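PDB 5C3Q: thymine dioxygenase from Neurospora crassa, which probably hydroxylates the methyl group of thymine as an iron- and 2-oxoglutarate-dependent dioxygenase, captured here with nickel, 2-oxoglutarate and thymine. Local coordinates for residues G257-K269 and P297-Y310. Residues are numbered along the deposited sequence; the frame is centred on the assembly and turned at random.
Sequences GDLLARWSNDTIK and PNHKSYIEAIPGTY. With EDO (1,2-ethanediol), chain K.
The indole of Trp263 is a flat wedge driven between Ile303 and Ile306. CD1 of Ile303 lies over the middle of one face and its CG2 reaches 3.6 Å from Trp263 CG, while on the opposite face Ile306 CG1 comes within 3.4 Å of Trp263 CD1. With CG anti to the backbone N (chi1 -158°), the indole is carried in between the two isoleucines, its CD1 edge in plane with the carbonyl O of Glu304 and its CZ3 4.1 Å from Pro297 CG. Cut back to an alanine, this position is likely to leave a gap between Ile303 and Ile306, which would lose the ring that both of them cover. In the double-stranded beta-helix fold of this dioxygenase, helix 258-263 follows core strand 251-256, and the chain leaving strand 284-295 wraps back across it; helix 147-173 also packs on Leu260 and Ile306. The helix ends in a Schellman motif at Asn265. There the Trp263 carbonyl O accepts the Ile306 N-H at 3.0 Å. Beyond, Thr309 presses CB to 3.2 Å from Ser264 O and its CG2 against Thr267 OG1. Nearer the thymine pocket, Leu259 CD2 fits against Pro297 CD at 4.0 Å.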
ATOM      1  N   GLY A 257      -6.586  -4.706  -1.609  1.00 18.65           N
ATOM      2  CA  GLY A 257      -6.955  -4.457  -0.224  1.00 18.21           C
ATOM      3  C   GLY A 257      -8.270  -5.121   0.169  1.00 18.26           C
ATOM      4  O   GLY A 257      -8.953  -5.730  -0.654  1.00 17.99           O
ATOM      5  N   ASP A 258      -8.637  -4.962   1.435  1.00 18.22           N
ATOM      6  CA  ASP A 258      -9.790  -5.657   1.999  1.00 18.61           C
ATOM      7  C   ASP A 258     -11.106  -5.271   1.353  1.00 18.99           C
ATOM      8  O   ASP A 258     -11.996  -6.104   1.231  1.00 19.30           O
ATOM      9  CB  ASP A 258      -9.842  -5.450   3.515  1.00 18.74           C
ATOM     10  CG  ASP A 258      -8.673  -6.111   4.227  1.00 19.10           C
ATOM     11  OD1 ASP A 258      -8.067  -7.035   3.630  1.00 18.88           O
ATOM     12  OD2 ASP A 258      -8.358  -5.716   5.373  1.00 18.97           O
ATOM     13  N   LEU A 259     -11.230  -4.017   0.924  1.00 19.10           N
ATOM     14  CA  LEU A 259     -12.463  -3.568   0.299  1.00 19.53           C
ATOM     15  C   LEU A 259     -12.646  -4.247  -1.068  1.00 18.80           C
ATOM     16  O   LEU A 259     -13.753  -4.669  -1.409  1.00 18.56           O
ATOM     17  CB  LEU A 259     -12.483  -2.034   0.187  1.00 20.60           C
ATOM     18  CG  LEU A 259     -13.771  -1.239   0.437  1.00 22.39           C
ATOM     19  CD1 LEU A 259     -14.720  -1.868   1.451  1.00 23.05           C
ATOM     20  CD2 LEU A 259     -13.401   0.179   0.868  1.00 22.89           C
ATOM     21  N   LEU A 260     -11.567  -4.383  -1.838  1.00 18.20           N
ATOM     22  CA  LEU A 260     -11.653  -5.090  -3.128  1.00 18.11           C
ATOM     23  C   LEU A 260     -11.944  -6.580  -2.929  1.00 17.79           C
ATOM     24  O   LEU A 260     -12.738  -7.158  -3.658  1.00 17.94           O
ATOM     25  CB  LEU A 260     -10.382  -4.894  -3.967  1.00 17.80           C
ATOM     26  CG  LEU A 260     -10.358  -5.574  -5.345  1.00 18.13           C
ATOM     27  CD1 LEU A 260     -11.571  -5.201  -6.190  1.00 18.60           C
ATOM     28  CD2 LEU A 260      -9.080  -5.218  -6.087  1.00 18.20           C
ATOM     29  N   ALA A 261     -11.310  -7.192  -1.936  1.00 17.89           N
ATOM     30  CA  ALA A 261     -11.596  -8.585  -1.581  1.00 18.31           C
ATOM     31  C   ALA A 261     -13.095  -8.778  -1.369  1.00 18.96           C
ATOM     32  O   ALA A 261     -13.719  -9.650  -1.971  1.00 18.87           O
ATOM     33  CB  ALA A 261     -10.832  -8.977  -0.324  1.00 18.20           C
ATOM     34  N   ARG A 262     -13.657  -7.920  -0.526  1.00 19.49           N
ATOM     35  CA  ARG A 262     -15.082  -7.936  -0.212  1.00 20.79           C
ATOM     36  C   ARG A 262     -15.955  -7.616  -1.437  1.00 20.99           C
ATOM     37  O   ARG A 262     -16.948  -8.287  -1.697  1.00 21.03           O
ATOM     38  CB  ARG A 262     -15.342  -6.913   0.889  1.00 21.68           C
ATOM     39  CG  ARG A 262     -16.762  -6.877   1.390  1.00 23.01           C
ATOM     40  CD  ARG A 262     -16.984  -5.664   2.265  1.00 23.76           C
ATOM     41  NE  ARG A 262     -18.342  -5.695   2.791  1.00 24.63           N
ATOM     42  CZ  ARG A 262     -18.675  -5.732   4.079  1.00 24.95           C
ATOM     43  NH1 ARG A 262     -17.752  -5.702   5.035  1.00 24.23           N
ATOM     44  NH2 ARG A 262     -19.963  -5.773   4.398  1.00 25.83           N
ATOM     45  N   TRP A 263     -15.577  -6.566  -2.160  1.00 21.07           N
ATOM     46  CA  TRP A 263     -16.244  -6.140  -3.404  1.00 21.06           C
ATOM     47  C   TRP A 263     -16.319  -7.271  -4.444  1.00 21.16           C
ATOM     48  O   TRP A 263     -17.324  -7.430  -5.146  1.00 21.51           O
ATOM     49  CB  TRP A 263     -15.455  -4.961  -3.973  1.00 20.98           C
ATOM     50  CG  TRP A 263     -16.161  -4.051  -4.918  1.00 21.75           C
ATOM     51  CD1 TRP A 263     -17.462  -4.108  -5.323  1.00 22.52           C
ATOM     52  CD2 TRP A 263     -15.597  -2.893  -5.533  1.00 22.02           C
ATOM     53  NE1 TRP A 263     -17.735  -3.067  -6.181  1.00 22.88           N
ATOM     54  CE2 TRP A 263     -16.605  -2.305  -6.322  1.00 22.68           C
ATOM     55  CE3 TRP A 263     -14.330  -2.299  -5.500  1.00 21.88           C
ATOM     56  CZ2 TRP A 263     -16.385  -1.148  -7.073  1.00 23.11           C
ATOM     57  CZ3 TRP A 263     -14.113  -1.150  -6.248  1.00 22.23           C
ATOM     58  CH2 TRP A 263     -15.136  -0.588  -7.021  1.00 22.69           C
ATOM     59  N   SER A 264     -15.250  -8.060  -4.515  1.00 20.51           N
ATOM     60  CA  SER A 264     -15.127  -9.176  -5.451  1.00 20.17           C
ATOM     61  C   SER A 264     -15.774 -10.469  -4.952  1.00 20.50           C
ATOM     62  O   SER A 264     -15.653 -11.513  -5.601  1.00 20.57           O
ATOM     63  CB  SER A 264     -13.642  -9.431  -5.730  1.00 19.78           C
ATOM     64  OG  SER A 264     -13.008 -10.064  -4.631  1.00 19.14           O
ATOM     65  N   ASN A 265     -16.441 -10.406  -3.801  1.00 20.35           N
ATOM     66  CA  ASN A 265     -17.024 -11.577  -3.160  1.00 20.65           C
ATOM     67  C   ASN A 265     -15.976 -12.642  -2.840  1.00 20.54           C
ATOM     68  O   ASN A 265     -16.223 -13.837  -3.002  1.00 20.82           O
ATOM     69  CB  ASN A 265     -18.146 -12.172  -4.021  1.00 21.02           C
ATOM     70  CG  ASN A 265     -19.107 -13.016  -3.207  1.00 21.50           C
ATOM     71  OD1 ASN A 265     -19.518 -12.609  -2.128  1.00 21.17           O
ATOM     72  ND2 ASN A 265     -19.454 -14.203  -3.709  1.00 21.75           N
ATOM     73  N   ASP A 266     -14.809 -12.176  -2.394  1.00 20.25           N
ATOM     74  CA  ASP A 266     -13.633 -13.010  -2.110  1.00 20.30           C
ATOM     75  C   ASP A 266     -13.089 -13.822  -3.293  1.00 20.30           C
ATOM     76  O   ASP A 266     -12.414 -14.829  -3.086  1.00 20.69           O
ATOM     77  CB  ASP A 266     -13.892 -13.929  -0.903  1.00 20.94           C
ATOM     78  CG  ASP A 266     -13.967 -13.165   0.405  1.00 21.10           C
ATOM     79  OD1 ASP A 266     -13.410 -12.050   0.483  1.00 21.33           O
ATOM     80  OD2 ASP A 266     -14.581 -13.679   1.360  1.00 21.80           O
ATOM     81  N   THR A 267     -13.355 -13.391  -4.523  1.00 20.04           N
ATOM     82  CA  THR A 267     -12.684 -13.998  -5.674  1.00 20.01           C
ATOM     83  C   THR A 267     -11.273 -13.413  -5.797  1.00 19.62           C
ATOM     84  O   THR A 267     -10.373 -14.069  -6.304  1.00 19.33           O
ATOM     85  CB  THR A 267     -13.468 -13.823  -6.992  1.00 20.22           C
ATOM     86  OG1 THR A 267     -13.719 -12.437  -7.235  1.00 19.89           O
ATOM     87  CG2 THR A 267     -14.785 -14.572  -6.927  1.00 20.93           C
ATOM     88  N   ILE A 268     -11.098 -12.180  -5.319  1.00 19.54           N
ATOM     89  CA  ILE A 268      -9.788 -11.541  -5.224  1.00 19.38           C
ATOM     90  C   ILE A 268      -9.307 -11.574  -3.772  1.00 19.59           C
ATOM     91  O   ILE A 268     -10.098 -11.368  -2.849  1.00 19.58           O
ATOM     92  CB  ILE A 268      -9.836 -10.099  -5.765  1.00 19.32           C
ATOM     93  CG1 ILE A 268      -9.938 -10.146  -7.296  1.00 19.72           C
ATOM     94  CG2 ILE A 268      -8.603  -9.312  -5.317  1.00 19.10           C
ATOM     95  CD1 ILE A 268     -10.244  -8.828  -7.966  1.00 19.80           C
ATOM     96  N   LYS A 269      -8.013 -11.843  -3.583  1.00 19.79           N
ATOM     97  CA  LYS A 269      -7.430 -12.023  -2.252  1.00 20.13           C
ATOM     98  C   LYS A 269      -6.780 -10.742  -1.742  1.00 19.33           C
ATOM     99  O   LYS A 269      -6.134 -10.029  -2.505  1.00 19.24           O
ATOM    100  CB  LYS A 269      -6.358 -13.128  -2.265  1.00 21.12           C
ATOM    101  CG  LYS A 269      -6.732 -14.400  -3.006  1.00 22.34           C
ATOM    102  CD  LYS A 269      -7.916 -15.118  -2.383  1.00 23.73           C
ATOM    103  CE  LYS A 269      -8.252 -16.372  -3.178  1.00 24.75           C
ATOM    104  NZ  LYS A 269      -9.303 -17.201  -2.543  1.00 25.99           N
ATOM    105  N   PRO A 297     -11.991   3.074  -3.416  1.00 19.76           N
ATOM    106  CA  PRO A 297     -13.160   3.547  -4.143  1.00 20.22           C
ATOM    107  C   PRO A 297     -13.519   4.949  -3.662  1.00 21.03           C
ATOM    108  O   PRO A 297     -13.076   5.356  -2.582  1.00 20.43           O
ATOM    109  CB  PRO A 297     -14.262   2.555  -3.747  1.00 20.46           C
ATOM    110  CG  PRO A 297     -13.569   1.394  -3.129  1.00 20.09           C
ATOM    111  CD  PRO A 297     -12.296   1.922  -2.554  1.00 19.69           C
ATOM    112  N   ASN A 298     -14.290   5.682  -4.459  1.00 21.50           N
ATOM    113  CA  ASN A 298     -14.805   6.978  -4.035  1.00 22.56           C
ATOM    114  C   ASN A 298     -15.473   6.798  -2.679  1.00 23.18           C
ATOM    115  O   ASN A 298     -16.177   5.811  -2.474  1.00 23.13           O
ATOM    116  CB  ASN A 298     -15.818   7.520  -5.048  1.00 22.77           C
ATOM    117  CG  ASN A 298     -15.249   7.626  -6.456  1.00 22.58           C
ATOM    118  OD1 ASN A 298     -14.038   7.711  -6.644  1.00 21.70           O
ATOM    119  ND2 ASN A 298     -16.127   7.626  -7.450  1.00 23.20           N
ATOM    120  N   HIS A 299     -15.245   7.725  -1.749  1.00 23.73           N
ATOM    121  CA  HIS A 299     -15.811   7.594  -0.401  1.00 24.39           C
ATOM    122  C   HIS A 299     -17.336   7.462  -0.436  1.00 25.13           C
ATOM    123  O   HIS A 299     -17.920   6.804   0.422  1.00 24.78           O
ATOM    124  CB  HIS A 299     -15.403   8.770   0.501  1.00 24.58           C
ATOM    125  CG  HIS A 299     -13.944   8.800   0.847  1.00 24.28           C
ATOM    126  ND1 HIS A 299     -13.215   7.663   1.127  1.00 23.73           N
ATOM    127  CD2 HIS A 299     -13.084   9.838   0.986  1.00 24.76           C
ATOM    128  CE1 HIS A 299     -11.969   7.997   1.407  1.00 23.81           C
ATOM    129  NE2 HIS A 299     -11.862   9.311   1.327  1.00 24.49           N
ATOM    130  N   LYS A 300     -17.969   8.083  -1.431  1.00 26.05           N
ATOM    131  CA  LYS A 300     -19.420   7.992  -1.613  1.00 27.78           C
ATOM    132  C   LYS A 300     -19.909   6.630  -2.137  1.00 28.04           C
ATOM    133  O   LYS A 300     -21.109   6.355  -2.101  1.00 28.26           O
ATOM    134  CB  LYS A 300     -19.905   9.101  -2.560  1.00 29.44           C
ATOM    135  CG  LYS A 300     -19.494   8.909  -4.018  1.00 30.26           C
ATOM    136  CD  LYS A 300     -19.740  10.158  -4.855  1.00 31.56           C
ATOM    137  CE  LYS A 300     -19.261   9.955  -6.282  1.00 31.95           C
ATOM    138  NZ  LYS A 300     -19.501  11.152  -7.132  1.00 33.26           N
ATOM    139  N   SER A 301     -18.993   5.789  -2.619  1.00 27.89           N
ATOM    140  CA  SER A 301     -19.358   4.527  -3.276  1.00 28.42           C
ATOM    141  C   SER A 301     -20.023   3.517  -2.355  1.00 28.52           C
ATOM    142  O   SER A 301     -19.610   3.335  -1.213  1.00 27.95           O
ATOM    143  CB  SER A 301     -18.123   3.862  -3.891  1.00 28.03           C
ATOM    144  OG  SER A 301     -17.654   4.605  -4.995  1.00 29.30           O
ATOM    145  N   TYR A 302     -21.046   2.849  -2.884  1.00 29.82           N
ATOM    146  CA  TYR A 302     -21.692   1.738  -2.207  1.00 30.42           C
ATOM    147  C   TYR A 302     -21.096   0.441  -2.744  1.00 29.54           C
ATOM    148  O   TYR A 302     -21.188   0.163  -3.936  1.00 29.70           O
ATOM    149  CB  TYR A 302     -23.198   1.779  -2.452  1.00 32.04           C
ATOM    150  CG  TYR A 302     -23.989   0.838  -1.579  1.00 33.62           C
ATOM    151  CD1 TYR A 302     -24.066   1.037  -0.204  1.00 34.16           C
ATOM    152  CD2 TYR A 302     -24.679  -0.239  -2.128  1.00 34.90           C
ATOM    153  CE1 TYR A 302     -24.797   0.181   0.604  1.00 35.36           C
ATOM    154  CE2 TYR A 302     -25.417  -1.099  -1.329  1.00 35.98           C
ATOM    155  CZ  TYR A 302     -25.473  -0.885   0.034  1.00 36.29           C
ATOM    156  OH  TYR A 302     -26.209  -1.739   0.829  1.00 38.28           O
ATOM    157  N   ILE A 303     -20.482  -0.341  -1.861  1.00 28.93           N
ATOM    158  CA  ILE A 303     -19.728  -1.532  -2.258  1.00 28.60           C
ATOM    159  C   ILE A 303     -20.565  -2.801  -2.098  1.00 29.27           C
ATOM    160  O   ILE A 303     -20.871  -3.212  -0.984  1.00 29.38           O
ATOM    161  CB  ILE A 303     -18.423  -1.651  -1.437  1.00 27.69           C
ATOM    162  CG1 ILE A 303     -17.548  -0.402  -1.625  1.00 27.62           C
ATOM    163  CG2 ILE A 303     -17.642  -2.911  -1.799  1.00 27.22           C
ATOM    164  CD1 ILE A 303     -17.128  -0.116  -3.055  1.00 27.75           C
ATOM    165  N   GLU A 304     -20.927  -3.411  -3.224  1.00 30.31           N
ATOM    166  CA  GLU A 304     -21.619  -4.704  -3.234  1.00 31.91           C
ATOM    167  C   GLU A 304     -21.079  -5.580  -4.365  1.00 31.46           C
ATOM    168  O   GLU A 304     -20.469  -5.080  -5.302  1.00 31.68           O
ATOM    169  CB  GLU A 304     -23.134  -4.515  -3.354  1.00 33.44           C
ATOM    170  CG  GLU A 304     -23.581  -3.675  -4.542  1.00 35.08           C
ATOM    171  CD  GLU A 304     -25.040  -3.254  -4.457  1.00 37.33           C
ATOM    172  OE1 GLU A 304     -25.403  -2.258  -5.121  1.00 38.71           O
ATOM    173  OE2 GLU A 304     -25.824  -3.906  -3.729  1.00 38.57           O
ATOM    174  N   ALA A 305     -21.304  -6.885  -4.267  1.00 31.67           N
ATOM    175  CA  ALA A 305     -20.674  -7.865  -5.166  1.00 31.37           C
ATOM    176  C   ALA A 305     -20.638  -7.443  -6.643  1.00 30.92           C
ATOM    177  O   ALA A 305     -21.663  -7.099  -7.222  1.00 31.88           O
ATOM    178  CB  ALA A 305     -21.353  -9.219  -5.022  1.00 31.88           C
ATOM    179  N   ILE A 306     -19.447  -7.495  -7.236  1.00 29.92           N
ATOM    180  CA  ILE A 306     -19.229  -7.146  -8.645  1.00 29.53           C
ATOM    181  C   ILE A 306     -19.897  -8.196  -9.536  1.00 29.93           C
ATOM    182  O   ILE A 306     -19.863  -9.382  -9.210  1.00 29.52           O
ATOM    183  CB  ILE A 306     -17.711  -7.078  -8.961  1.00 28.90           C
ATOM    184  CG1 ILE A 306     -17.042  -5.968  -8.146  1.00 28.31           C
ATOM    185  CG2 ILE A 306     -17.451  -6.834 -10.444  1.00 29.03           C
ATOM    186  CD1 ILE A 306     -15.544  -6.131  -7.976  1.00 27.40           C
ATOM    187  N   PRO A 307     -20.514  -7.775 -10.663  1.00 30.52           N
ATOM    188  CA  PRO A 307     -21.134  -8.778 -11.534  1.00 30.99           C
ATOM    189  C   PRO A 307     -20.129  -9.798 -12.073  1.00 30.29           C
ATOM    190  O   PRO A 307     -19.021  -9.430 -12.470  1.00 29.31           O
ATOM    191  CB  PRO A 307     -21.737  -7.949 -12.680  1.00 31.93           C
ATOM    192  CG  PRO A 307     -21.143  -6.588 -12.560  1.00 31.86           C
ATOM    193  CD  PRO A 307     -20.800  -6.404 -11.116  1.00 31.08           C
ATOM    194  N   GLY A 308     -20.522 -11.069 -12.063  1.00 30.13           N
ATOM    195  CA  GLY A 308     -19.669 -12.153 -12.527  1.00 30.35           C
ATOM    196  C   GLY A 308     -18.795 -12.784 -11.459  1.00 30.29           C
ATOM    197  O   GLY A 308     -17.995 -13.663 -11.770  1.00 30.76           O
ATOM    198  N   THR A 309     -18.939 -12.347 -10.205  1.00 30.44           N
ATOM    199  CA  THR A 309     -18.194 -12.924  -9.079  1.00 30.72           C
ATOM    200  C   THR A 309     -19.037 -13.904  -8.253  1.00 31.96           C
ATOM    201  O   THR A 309     -18.597 -14.387  -7.209  1.00 32.13           O
ATOM    202  CB  THR A 309     -17.650 -11.827  -8.142  1.00 29.68           C
ATOM    203  OG1 THR A 309     -18.731 -11.036  -7.642  1.00 29.10           O
ATOM    204  CG2 THR A 309     -16.659 -10.936  -8.876  1.00 29.46           C
ATOM    205  N   TYR A 310     -20.246 -14.191  -8.727  1.00 33.18           N
ATOM    206  CA  TYR A 310     -21.146 -15.138  -8.080  1.00 34.55           C
ATOM    207  C   TYR A 310     -22.212 -15.571  -9.088  1.00 35.79           C
ATOM    208  O   TYR A 310     -22.546 -14.811  -9.995  1.00 35.23           O
ATOM    209  CB  TYR A 310     -21.826 -14.484  -6.874  1.00 34.49           C
ATOM    210  CG  TYR A 310     -22.679 -13.300  -7.254  1.00 35.26           C
ATOM    211  CD1 TYR A 310     -22.105 -12.052  -7.467  1.00 35.21           C
ATOM    212  CD2 TYR A 310     -24.055 -13.432  -7.433  1.00 36.57           C
ATOM    213  CE1 TYR A 310     -22.874 -10.963  -7.836  1.00 36.09           C
ATOM    214  CE2 TYR A 310     -24.834 -12.346  -7.803  1.00 37.19           C
ATOM    215  CZ  TYR A 310     -24.236 -11.115  -8.002  1.00 36.89           C
ATOM    216  OH  TYR A 310     -24.989 -10.024  -8.366  1.00 37.64           O
TER
HETATM  217  C1  EDO K 407     -20.481  -5.219   7.617  1.00 43.91           C
HETATM  218  O1  EDO K 407     -21.495  -6.128   7.161  1.00 47.04           O
HETATM  219  C2  EDO K 407     -19.215  -6.018   7.906  1.00 42.53           C
HETATM  220  O2  EDO K 407     -18.029  -5.227   7.758  1.00 41.62           O
HETATM  221  O   HOH W   1     -19.946  -5.650   0.364  1.00 33.28           O
HETATM  222  O   HOH W   2     -20.982  -1.890  -5.908  1.00 43.66           O